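Local coordinates for protein putative glycyl-glycine endopeptidase lytM (Ruminococcus gnavus, PDB 3NYY) that is probably a zinc-dependent endopeptidase of the M23 family, as glycyl-glycine-cleaving relatives are, and carries a largely helical LytM-type N-terminal region on its peptidase domain, at residues Gln21-Thr26 with Ala86-Val91; Lys92-Pro97 with Thr128-Glu133; Leu219-Lys224 with Tyr235-Tyr240. One frame throughout, in Å; residues are numbered along the deposited sequence.

The three contacts are links in series along one chain. Contact 1 joins two parts of the helical N-terminal region, and its second segment runs directly into contact 2, though their centres lie about 16 Å apart. Helix 235-240 of contact 3 stands between them: the centre of contact 3 is about 8 Å from that of contact 1, where Trp88 CH2 comes within 3.7 Å of Pro236 C, and about 11 Å from that of contact 2, where Pro95 CD comes within 3.5 Å of Leu238 CD2. Strands 128-132 and 216-225 are sheet neighbours; on them, Asp129 and His218 match positions that bind zinc in M23 relatives.

Contact 1: residues Gln21-Thr26 with Ala86-Val91; sequences QPVSET and AIWNDV
Ile87 and Trp88 of helix 77-88 receive the side-chain amide of Gln21. Ile87 comes first, approaching the amide from the opposite direction: its CD1 lies 3.5 Å from Gln21 NE2 and its CG2 lies 3.7 Å from Gln21 OE1. A branched aliphatic chain suits this place because its two methyl ends cover the nitrogen and the oxygen sides of the amide at once. Trp88 follows and supplies the polar half of the contact. Its NE1 donates to Gln21 OE1 over 3.0 Å, with the donor in the carbonyl plane and a C=O...N angle of 159°. The bond is less straight at the nitrogen, where the N-H...O angle is 146° and the oxygen sits somewhat out of the indole plane. Gln21 reaches this point through a bend at chi2 (-86°), which swings CD out of the extended line of the chain. Its other end is also spoken for, since NE2 hydrogen-bonds the carbonyl of Phe18; the two bonds together fix which way round the amide is turned. Farther along the indole, Val23 CG2 rests obliquely against Trp88 CZ2 at 4.1 Å, a looser apolar touch. A phenylalanine in place of Trp88 would probably leave the buried Gln21 OE1 without its donor and open a gap beside Val23. Beyond Trp88 the chain leaves the contact, and Asn89 binds Gly38 and Asp36 near the start of helix 37-48. Gln21 itself, with positive phi, lets the chain depart from helix 16-20 toward helix 25-31. Trp88 thus fills the junction between helices 25-31 and 37-48, touching Leu31 and Val41, while helix 235-240 bears on it through Pro236 and Val237.

Contact 2: residues Lys92-Pro97 with Thr128-Glu133; sequences KYFPIP and TDIMAE
Pro95 and Ile130 make the close part of this contact, with the ring carbon CG of the proline 3.7 Å from the delta methyl of the isoleucine, CD1. The two side chains cross obliquely, and the stiff pyrrolidine offers a compact surface to a slender methyl end. Ile130 reaches it through an extended chain: CG1 is anti to the carbonyl carbon (chi1 -62°) and CD1 continues nearly straight (chi2 168°), so that CG2 is left to face another neighbour. That neighbour is Ile96, whose CG1 slides alongside at a looser 4.2 Å from Ile130 CG2. Phe94 is equally distant: its CZ stands 4.2 Å from Ile130 CD1, approached obliquely. The Phe94 ring is braced within its own segment, where Pro95 CD lies 3.4 Å above the plane, toward the rim of one face. One isoleucine on strand 128-132 therefore serves three consecutive residues of the loop, and its two branches suit that division. Leu217 and Leu238 help to fill in around Pro95.

The strand's other side differs in character. Asp129 and selenomethionine Met131, both partly exposed, alternate with Ile130 and pack on Phe115 of the second subunit; Asp129 OD1 also hydrogen-bonds His218. Glu133, just past the strand, forms a salt bridge with Arg239 of that subunit. In M23 peptidases the aspartate at the position of Asp129 is a zinc ligand, so the strand probably carries active-site chemistry on this side. Between loop and strand the chemistry is purely apolar, which implies that shape and exclusion of water do the work there, while the loop makes its directional bonds elsewhere, as in the backbone pairing of Pro95 with Val143.

Contact 3: residues Leu219-Lys224 with Tyr235-Tyr240; sequences LGIYLK and YPVLRY
Leu219 and Leu238 meet end to end, a single methyl, Leu219 CD2, fitting against the fork of the other leucine, 3.7 Å from Leu238 CD1 and equally near its CD2. Leu219 extends this methyl with CG anti to the backbone N (chi1 176°), pointing its branch across to the helix. Two residues on, Ile221 uses its delta methyl instead: CD1 lies 3.7 Å from Val237 CG1, the chains meeting at a slant. Val237 puts CG1 between its own backbone N and carbonyl carbon (chi1 75°), the crowded position for a valine, and it is this methyl that meets the isoleucine. Leu219 and Ile221 alternate with Gly220 on strand 216-225, a central strand of the antiparallel M23 peptidase sheet; after a hairpin with strand 228-232 the chain turns back as helix 235-240 and lays Val237 and Leu238 on the face they share. The helix's outer side has its own brace, one turn long. Arg239 CG lies 3.4 Å above the Tyr235 ring, toward its rim, while NH1 donates to Tyr235 OH over 3.0 Å. Arg239 NE pairs with Glu242, and NH2 reaches Glu133 of the second subunit.

Contact 1: residues Gln21-Thr26 with Ala86-Val91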
# COMPACT_ATOMS: atom_id res chain seq x y z
N GLN A 21 0.09 5.76 -15.79
CA GLN A 21 1.47 6.24 -15.69
C GLN A 21 2.47 5.10 -15.60
O GLN A 21 3.18 4.99 -14.62
CB GLN A 21 1.63 7.20 -14.51
CG GLN A 21 0.79 8.43 -14.59
CD GLN A 21 1.39 9.58 -15.37
OE1 GLN A 21 2.41 10.15 -14.97
NE2 GLN A 21 0.73 9.94 -16.51
N PRO A 22 2.50 4.21 -16.61
CA PRO A 22 3.35 3.00 -16.47
C PRO A 22 4.83 3.37 -16.61
O PRO A 22 5.26 3.73 -17.69
CB PRO A 22 2.87 2.14 -17.63
CG PRO A 22 2.30 3.05 -18.62
CD PRO A 22 1.77 4.23 -17.87
N VAL A 23 5.60 3.20 -15.54
CA VAL A 23 7.03 3.57 -15.55
C VAL A 23 7.83 2.42 -14.96
O VAL A 23 7.71 2.13 -13.76
CB VAL A 23 7.26 4.86 -14.77
CG1 VAL A 23 8.74 5.26 -14.81
CG2 VAL A 23 6.37 6.00 -15.33
N SER A 24 8.60 1.75 -15.82
CA SER A 24 9.52 0.69 -15.43
C SER A 24 10.61 1.14 -14.47
O SER A 24 10.91 2.30 -14.34
CB SER A 24 10.24 0.17 -16.67
OG SER A 24 11.13 1.15 -17.23
N GLU A 25 11.24 0.19 -13.79
CA GLU A 25 12.32 0.59 -12.87
C GLU A 25 13.52 1.23 -13.62
O GLU A 25 14.13 2.17 -13.10
CB GLU A 25 12.75 -0.57 -11.94
CG GLU A 25 11.68 -0.97 -10.86
CD GLU A 25 11.13 0.22 -10.00
OE1 GLU A 25 11.92 1.07 -9.52
OE2 GLU A 25 9.88 0.29 -9.79
N THR A 26 13.81 0.76 -14.83
CA THR A 26 14.86 1.36 -15.69
C THR A 26 14.58 2.84 -15.91
O THR A 26 15.44 3.71 -15.75
CB THR A 26 14.95 0.63 -17.05
OG1 THR A 26 15.41 -0.70 -16.80
CG2 THR A 26 15.92 1.31 -18.01
N ALA A 86 2.98 18.75 -16.76
CA ALA A 86 2.11 19.22 -15.67
C ALA A 86 2.19 18.23 -14.49
O ALA A 86 2.13 18.65 -13.34
CB ALA A 86 0.66 19.35 -16.15
N ILE A 87 2.30 16.92 -14.75
CA ILE A 87 2.42 15.91 -13.70
C ILE A 87 3.82 15.90 -13.08
O ILE A 87 3.96 15.80 -11.87
CB ILE A 87 2.07 14.52 -14.22
CG1 ILE A 87 0.62 14.49 -14.67
CG2 ILE A 87 2.28 13.36 -13.18
CD1 ILE A 87 0.32 13.26 -15.51
N TRP A 88 4.83 15.96 -13.94
CA TRP A 88 6.22 15.61 -13.56
C TRP A 88 7.09 16.81 -13.25
O TRP A 88 7.91 16.72 -12.34
CB TRP A 88 6.91 14.75 -14.64
CG TRP A 88 6.34 13.39 -14.70
CD1 TRP A 88 5.19 13.04 -15.31
CD2 TRP A 88 6.85 12.21 -14.06
NE1 TRP A 88 4.94 11.67 -15.10
CE2 TRP A 88 5.96 11.16 -14.35
CE3 TRP A 88 7.97 11.95 -13.28
CZ2 TRP A 88 6.15 9.87 -13.87
CZ3 TRP A 88 8.20 10.62 -12.85
CH2 TRP A 88 7.28 9.61 -13.13
N ASN A 89 6.95 17.92 -13.97
CA ASN A 89 7.99 18.95 -13.95
C ASN A 89 7.97 19.95 -12.80
O ASN A 89 8.99 20.64 -12.55
CB ASN A 89 8.04 19.69 -15.29
CG ASN A 89 8.71 18.88 -16.38
OD1 ASN A 89 8.62 17.65 -16.40
ND2 ASN A 89 9.40 19.57 -17.28
N ASP A 90 6.82 20.07 -12.13
CA ASP A 90 6.67 21.01 -11.02
C ASP A 90 6.99 20.41 -9.66
O ASP A 90 7.06 21.16 -8.67
CB ASP A 90 5.26 21.65 -10.96
CG ASP A 90 4.91 22.48 -12.18
OD1 ASP A 90 5.82 22.89 -12.96
OD2 ASP A 90 3.69 22.73 -12.37
N VAL A 91 7.17 19.10 -9.57
CA VAL A 91 7.40 18.42 -8.30
C VAL A 91 8.84 18.61 -7.88
O VAL A 91 9.77 18.05 -8.50
CB VAL A 91 7.02 16.94 -8.40
CG1 VAL A 91 7.42 16.14 -7.14
CG2 VAL A 91 5.44 16.84 -8.65

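Contact 2: residues Lys92-Pro97 with Thr128-Glu133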
# COMPACT_ATOMS: atom_id res chain seq x y z
N LYS A 92 9.01 19.35 -6.79
CA LYS A 92 10.31 19.59 -6.15
C LYS A 92 10.52 18.70 -4.92
O LYS A 92 11.63 18.26 -4.66
CB LYS A 92 10.39 21.07 -5.69
CG LYS A 92 11.70 21.45 -5.06
CD LYS A 92 11.89 22.95 -4.86
CE LYS A 92 13.28 23.18 -4.27
NZ LYS A 92 13.38 24.59 -3.79
N TYR A 93 9.44 18.38 -4.21
CA TYR A 93 9.51 17.61 -2.97
C TYR A 93 8.41 16.53 -2.86
O TYR A 93 7.30 16.69 -3.40
CB TYR A 93 9.36 18.54 -1.78
CG TYR A 93 10.48 19.48 -1.51
CD1 TYR A 93 11.73 19.01 -1.12
CD2 TYR A 93 10.28 20.87 -1.58
CE1 TYR A 93 12.76 19.88 -0.84
CE2 TYR A 93 11.30 21.74 -1.29
CZ TYR A 93 12.54 21.25 -0.93
OH TYR A 93 13.58 22.12 -0.58
N PHE A 94 8.78 15.44 -2.20
CA PHE A 94 7.81 14.47 -1.68
C PHE A 94 6.93 15.25 -0.67
O PHE A 94 7.38 16.21 -0.06
CB PHE A 94 8.62 13.39 -0.97
CG PHE A 94 7.83 12.14 -0.65
CD1 PHE A 94 7.51 11.23 -1.64
CD2 PHE A 94 7.45 11.87 0.66
CE1 PHE A 94 6.79 10.11 -1.36
CE2 PHE A 94 6.71 10.72 0.97
CZ PHE A 94 6.37 9.87 -0.04
N PRO A 95 5.65 14.85 -0.48
CA PRO A 95 4.76 15.62 0.39
C PRO A 95 4.97 15.48 1.90
O PRO A 95 4.41 16.27 2.66
CB PRO A 95 3.39 15.10 -0.01
CG PRO A 95 3.65 13.70 -0.46
CD PRO A 95 4.92 13.82 -1.22
N ILE A 96 5.76 14.49 2.32
CA ILE A 96 6.00 14.27 3.75
C ILE A 96 7.47 14.57 4.05
O ILE A 96 8.36 13.96 3.44
CB ILE A 96 5.69 12.86 4.20
CG1 ILE A 96 4.33 12.38 3.71
CG2 ILE A 96 5.73 12.80 5.78
CD1 ILE A 96 3.14 13.30 4.02
N PRO A 97 7.73 15.52 4.96
CA PRO A 97 9.10 15.82 5.31
C PRO A 97 9.80 14.69 6.03
O PRO A 97 9.13 13.80 6.58
CB PRO A 97 8.98 17.03 6.27
CG PRO A 97 7.70 17.63 6.00
CD PRO A 97 6.79 16.46 5.61
N THR A 128 -3.03 8.12 -4.50
CA THR A 128 -2.07 7.33 -3.73
C THR A 128 -2.27 7.67 -2.26
O THR A 128 -2.35 8.82 -1.87
CB THR A 128 -0.65 7.61 -4.13
OG1 THR A 128 -0.50 7.35 -5.55
CG2 THR A 128 0.37 6.74 -3.33
N ASP A 129 -2.40 6.64 -1.44
CA ASP A 129 -2.55 6.75 0.01
C ASP A 129 -1.23 6.55 0.71
O ASP A 129 -0.64 5.47 0.65
CB ASP A 129 -3.62 5.79 0.50
CG ASP A 129 -4.99 6.13 -0.06
OD1 ASP A 129 -5.29 7.33 -0.15
OD2 ASP A 129 -5.71 5.23 -0.51
N ILE A 130 -0.73 7.60 1.33
CA ILE A 130 0.55 7.58 2.00
C ILE A 130 0.27 7.36 3.51
O ILE A 130 -0.23 8.26 4.23
CB ILE A 130 1.32 8.81 1.72
CG1 ILE A 130 1.62 8.94 0.23
CG2 ILE A 130 2.63 8.78 2.52
CD1 ILE A 130 2.15 10.32 -0.16
N MSE A 131 0.61 6.15 3.97
CA MSE A 131 0.23 5.68 5.29
C MSE A 131 1.22 6.03 6.35
O MSE A 131 2.43 5.87 6.18
CB MSE A 131 -0.01 4.16 5.30
CG MSE A 131 -0.89 3.63 4.14
SE MSE A 131 -2.70 4.22 4.14
CE MSE A 131 -3.49 2.98 2.84
N ALA A 132 0.70 6.57 7.47
CA ALA A 132 1.54 6.83 8.65
C ALA A 132 2.01 5.51 9.34
O ALA A 132 1.18 4.64 9.63
CB ALA A 132 0.75 7.65 9.68
N GLU A 133 3.31 5.42 9.63
CA GLU A 133 3.90 4.40 10.50
C GLU A 133 3.40 4.62 11.94
O GLU A 133 2.87 3.71 12.57
CB GLU A 133 5.44 4.52 10.49
CG GLU A 133 6.18 3.48 11.39
CD GLU A 133 6.34 2.11 10.74
OE1 GLU A 133 6.06 1.93 9.53
OE2 GLU A 133 6.76 1.19 11.47

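Contact 3: residues Leu219-Lys224 with Tyr235-Tyr240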
# COMPACT_ATOMS: atom_id res chain seq x y z
N LEU A 219 -3.23 11.55 -1.61
CA LEU A 219 -2.72 12.48 -2.64
C LEU A 219 -3.39 12.15 -3.95
O LEU A 219 -3.40 10.99 -4.40
CB LEU A 219 -1.21 12.38 -2.79
CG LEU A 219 -0.68 13.29 -3.94
CD1 LEU A 219 -0.70 14.78 -3.34
CD2 LEU A 219 0.64 12.82 -4.47
N GLY A 220 -3.94 13.18 -4.59
CA GLY A 220 -4.46 13.07 -5.94
C GLY A 220 -3.81 14.10 -6.83
O GLY A 220 -3.35 15.13 -6.38
N ILE A 221 -3.72 13.77 -8.11
CA ILE A 221 -3.27 14.74 -9.14
C ILE A 221 -4.33 14.72 -10.22
O ILE A 221 -4.65 13.64 -10.76
CB ILE A 221 -1.91 14.36 -9.73
CG1 ILE A 221 -0.86 14.30 -8.63
CG2 ILE A 221 -1.46 15.41 -10.82
CD1 ILE A 221 0.54 13.79 -9.02
N TYR A 222 -4.77 15.92 -10.59
CA TYR A 222 -5.84 16.06 -11.57
C TYR A 222 -5.44 17.00 -12.70
O TYR A 222 -4.88 18.10 -12.46
CB TYR A 222 -7.13 16.62 -10.94
CG TYR A 222 -7.77 15.70 -9.93
CD1 TYR A 222 -7.24 15.58 -8.65
CD2 TYR A 222 -8.88 14.94 -10.25
CE1 TYR A 222 -7.82 14.75 -7.71
CE2 TYR A 222 -9.47 14.09 -9.31
CZ TYR A 222 -8.94 14.01 -8.04
OH TYR A 222 -9.53 13.14 -7.11
N LEU A 223 -5.76 16.59 -13.92
CA LEU A 223 -5.61 17.43 -15.11
C LEU A 223 -6.96 17.64 -15.73
O LEU A 223 -7.78 16.75 -15.77
CB LEU A 223 -4.72 16.72 -16.12
CG LEU A 223 -3.24 16.52 -15.72
CD1 LEU A 223 -2.50 15.76 -16.87
CD2 LEU A 223 -2.61 17.80 -15.37
N LYS A 224 -7.17 18.84 -16.24
CA LYS A 224 -8.44 19.21 -16.83
C LYS A 224 -8.47 18.83 -18.30
O LYS A 224 -7.52 19.08 -19.04
CB LYS A 224 -8.71 20.69 -16.61
CG LYS A 224 -10.22 21.01 -16.63
CD LYS A 224 -10.55 22.38 -16.05
CE LYS A 224 -12.07 22.64 -16.13
NZ LYS A 224 -12.39 24.02 -15.63
N TYR A 235 1.47 7.68 -8.17
CA TYR A 235 2.49 6.81 -7.62
C TYR A 235 3.88 6.99 -8.27
O TYR A 235 4.87 7.19 -7.56
CB TYR A 235 2.03 5.33 -7.66
CG TYR A 235 3.09 4.37 -7.18
CD1 TYR A 235 3.22 4.13 -5.81
CD2 TYR A 235 3.98 3.73 -8.06
CE1 TYR A 235 4.17 3.26 -5.32
CE2 TYR A 235 4.96 2.84 -7.52
CZ TYR A 235 5.04 2.66 -6.15
OH TYR A 235 5.98 1.80 -5.53
N PRO A 236 3.96 6.97 -9.62
CA PRO A 236 5.33 7.08 -10.18
C PRO A 236 6.05 8.41 -9.91
O PRO A 236 7.28 8.40 -9.61
CB PRO A 236 5.11 6.79 -11.69
CG PRO A 236 3.83 5.90 -11.68
CD PRO A 236 2.98 6.56 -10.64
N VAL A 237 5.33 9.52 -9.95
CA VAL A 237 5.94 10.82 -9.59
C VAL A 237 6.31 10.88 -8.10
O VAL A 237 7.34 11.42 -7.73
CB VAL A 237 5.14 12.00 -10.10
CG1 VAL A 237 3.86 12.26 -9.28
CG2 VAL A 237 6.01 13.33 -10.16
N LEU A 238 5.54 10.19 -7.25
CA LEU A 238 5.90 10.11 -5.84
C LEU A 238 7.18 9.33 -5.68
O LEU A 238 8.04 9.75 -4.90
CB LEU A 238 4.80 9.47 -4.99
CG LEU A 238 3.61 10.36 -4.68
CD1 LEU A 238 2.40 9.58 -4.18
CD2 LEU A 238 4.00 11.50 -3.62
N ARG A 239 7.32 8.20 -6.40
CA ARG A 239 8.56 7.41 -6.35
C ARG A 239 9.74 8.22 -6.81
O ARG A 239 10.82 8.14 -6.23
CB ARG A 239 8.45 6.15 -7.20
CG ARG A 239 7.49 5.13 -6.64
CD ARG A 239 7.91 4.59 -5.31
NE ARG A 239 9.31 4.16 -5.23
CZ ARG A 239 9.76 2.94 -5.49
NH1 ARG A 239 8.94 1.96 -5.89
NH2 ARG A 239 11.05 2.68 -5.31
N TYR A 240 9.52 9.03 -7.84
CA TYR A 240 10.56 9.93 -8.37
C TYR A 240 11.00 10.97 -7.35
O TYR A 240 12.20 11.29 -7.27
CB TYR A 240 10.05 10.58 -9.67
CG TYR A 240 10.62 11.90 -10.08
CD1 TYR A 240 11.74 11.97 -10.89
CD2 TYR A 240 10.00 13.08 -9.72
CE1 TYR A 240 12.24 13.19 -11.30
CE2 TYR A 240 10.49 14.31 -10.09
CZ TYR A 240 11.62 14.35 -10.90
OH TYR A 240 12.10 15.58 -11.28